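Long-range contact in esterase (Sinorhizobium meliloti 1021, PDB 4TX1), which is a carbohydrate acetylesterase of the SGNH-hydrolase family, probably also with arylesterase activity: residues A[15-20]-A[93-98]. Residues are numbered along the deposited sequence; the frame is centred on the assembly and turned at random.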
loop_
_atom_site.group_PDB
_atom_site.type_symbol
_atom_site.label_atom_id
_atom_site.label_comp_id
_atom_site.label_asym_id
_atom_site.label_seq_id
_atom_site.Cartn_x
_atom_site.Cartn_y
_atom_site.Cartn_z
ATOM N N THR A 15 2.162 22.298 23.686
ATOM C CA THR A 15 2.874 21.151 23.144
ATOM C C THR A 15 3.307 21.522 21.750
ATOM O O THR A 15 2.546 22.150 20.974
ATOM C CB THR A 15 1.991 19.916 23.067
ATOM O OG1 THR A 15 1.519 19.599 24.400
ATOM C CG2 THR A 15 2.856 18.663 22.505
ATOM N N VAL A 16 4.559 21.195 21.455
ATOM C CA VAL A 16 5.167 21.569 20.179
ATOM C C VAL A 16 5.694 20.296 19.525
ATOM O O VAL A 16 6.492 19.584 20.138
ATOM C CB VAL A 16 6.409 22.480 20.360
ATOM C CG1 VAL A 16 7.039 22.891 19.049
ATOM C CG2 VAL A 16 6.056 23.762 21.186
ATOM N N LEU A 17 5.266 20.031 18.292
ATOM C CA LEU A 17 5.822 18.915 17.502
ATOM C C LEU A 17 6.821 19.443 16.514
ATOM O O LEU A 17 6.523 20.365 15.718
ATOM C CB LEU A 17 4.710 18.137 16.756
ATOM C CG LEU A 17 5.151 17.039 15.738
ATOM C CD1 LEU A 17 5.722 15.846 16.485
ATOM C CD2 LEU A 17 3.906 16.709 14.895
ATOM N N CYS A 18 7.985 18.800 16.505
ATOM C CA CYS A 18 9.071 19.129 15.591
ATOM C C CYS A 18 9.241 17.995 14.577
ATOM O O CYS A 18 9.673 16.893 14.936
ATOM C CB CYS A 18 10.376 19.322 16.274
ATOM S SG CYS A 18 10.307 20.628 17.573
ATOM N N TYR A 19 8.793 18.255 13.378
ATOM C CA TYR A 19 8.749 17.229 12.299
ATOM C C TYR A 19 9.763 17.491 11.288
ATOM O O TYR A 19 9.719 18.481 10.517
ATOM C CB TYR A 19 7.349 17.218 11.689
ATOM C CG TYR A 19 6.985 15.987 10.840
ATOM C CD1 TYR A 19 6.832 14.736 11.447
ATOM C CD2 TYR A 19 6.808 16.072 9.475
ATOM C CE1 TYR A 19 6.416 13.621 10.727
ATOM C CE2 TYR A 19 6.489 14.916 8.710
ATOM C CZ TYR A 19 6.253 13.714 9.363
ATOM O OH TYR A 19 5.864 12.583 8.679
ATOM N N GLY A 20 10.766 16.595 11.208
ATOM C CA GLY A 20 11.858 16.821 10.296
ATOM C C GLY A 20 12.626 15.563 9.905
ATOM O O GLY A 20 12.085 14.448 9.984
ATOM N N ASP A 93 -0.262 22.445 20.034
ATOM C CA ASP A 93 -0.328 23.925 19.918
ATOM C C ASP A 93 0.451 24.492 18.755
ATOM O O ASP A 93 0.027 25.464 18.126
ATOM C CB ASP A 93 0.107 24.573 21.244
ATOM C CG ASP A 93 -0.797 24.148 22.386
ATOM O OD1 ASP A 93 -1.997 24.448 22.346
ATOM O OD2 ASP A 93 -0.363 23.375 23.223
ATOM N N LEU A 94 1.534 23.795 18.357
ATOM C CA LEU A 94 2.367 24.216 17.271
ATOM C C LEU A 94 3.038 23.019 16.609
ATOM O O LEU A 94 3.572 22.169 17.310
ATOM C CB LEU A 94 3.535 25.075 17.779
ATOM C CG LEU A 94 4.518 25.697 16.821
ATOM C CD1 LEU A 94 3.920 26.642 15.771
ATOM C CD2 LEU A 94 5.649 26.389 17.655
ATOM N N ILE A 95 3.035 23.047 15.302
ATOM C CA ILE A 95 3.821 22.057 14.513
ATOM C C ILE A 95 4.920 22.883 13.880
ATOM O O ILE A 95 4.638 23.904 13.195
ATOM C CB ILE A 95 2.951 21.355 13.460
ATOM C CG1 ILE A 95 1.872 20.527 14.205
ATOM C CG2 ILE A 95 3.893 20.481 12.594
ATOM C CD1 ILE A 95 0.557 21.098 14.379
ATOM N N VAL A 96 6.163 22.458 14.054
ATOM C CA VAL A 96 7.323 23.056 13.398
ATOM C C VAL A 96 7.877 22.096 12.337
ATOM O O VAL A 96 8.310 20.997 12.719
ATOM C CB VAL A 96 8.455 23.355 14.428
ATOM C CG1 VAL A 96 9.629 24.109 13.716
ATOM C CG2 VAL A 96 7.804 24.178 15.587
ATOM N N PHE A 97 7.880 22.507 11.084
ATOM C CA PHE A 97 8.418 21.700 9.984
ATOM C C PHE A 97 9.822 22.171 9.643
ATOM O O PHE A 97 10.078 23.372 9.475
ATOM C CB PHE A 97 7.594 21.816 8.734
ATOM C CG PHE A 97 6.203 21.200 8.841
ATOM C CD1 PHE A 97 6.072 19.837 9.029
ATOM C CD2 PHE A 97 5.052 21.941 8.721
ATOM C CE1 PHE A 97 4.860 19.250 9.084
ATOM C CE2 PHE A 97 3.798 21.380 8.735
ATOM C CZ PHE A 97 3.687 20.012 8.991
ATOM N N MET A 98 10.726 21.220 9.552
ATOM C CA MET A 98 11.988 21.513 8.884
ATOM C C MET A 98 12.365 20.395 7.911
ATOM O O MET A 98 13.015 19.381 8.283
ATOM C CB MET A 98 13.137 21.855 9.881
ATOM C CG MET A 98 14.318 22.445 9.121
ATOM S SD MET A 98 15.636 23.161 10.148
ATOM C CE MET A 98 16.447 21.655 10.662
#
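Y19 and F97 touch obliquely where segment 15-20 of strand 14-20 runs parallel to strand 94-98, with CD2 of Y19 3.7 Å from CE1 of F97. Y19 CD2 lies in the plane of the F97 ring, at its edge. The F97 ring swings back beside its own backbone N (chi1 -68°), which brings its CD1-CE1 side against Y19, and CG2 of I95 rests on one face of it. On the other side of the sheet, CG1 of V16 touches both CG2 of V96 (3.8 Å) and CD2 of L94 (4.0 Å). In the backbone ladder L17 N donates to L94 O, V96 N to L17 O (2.7 Å, almost straight at 178°) and Y19 N to V96 O; M98 N reaches Y19 O from 26° out of the carbonyl plane. At the start of the ladder D93, still in the loop before strand 94-98, bonds to T15: its OD2 takes the N-H of T15 at 2.8 Å through the anti lone pair, and T15 O accepts from both D93 N and L94 N, the latter longer at 3.3 Å. Outward, the hydroxyl of Y19 is hydrogen-bonded to G78 O, fixing the far end of that ring at the start of helix 78-89, whose V81 and L82 also touch it. L17 packs on V85 and L86 of the same helix, whereas C18, V96 and M98 face W41 of helix 41-49. In this SGNH-type alpha/beta/alpha sandwich, 94-98 is the central strand of the five-stranded parallel sheet and 14-20 the second, with 53-59 beyond 14-20 and 140-145 beyond 94-98.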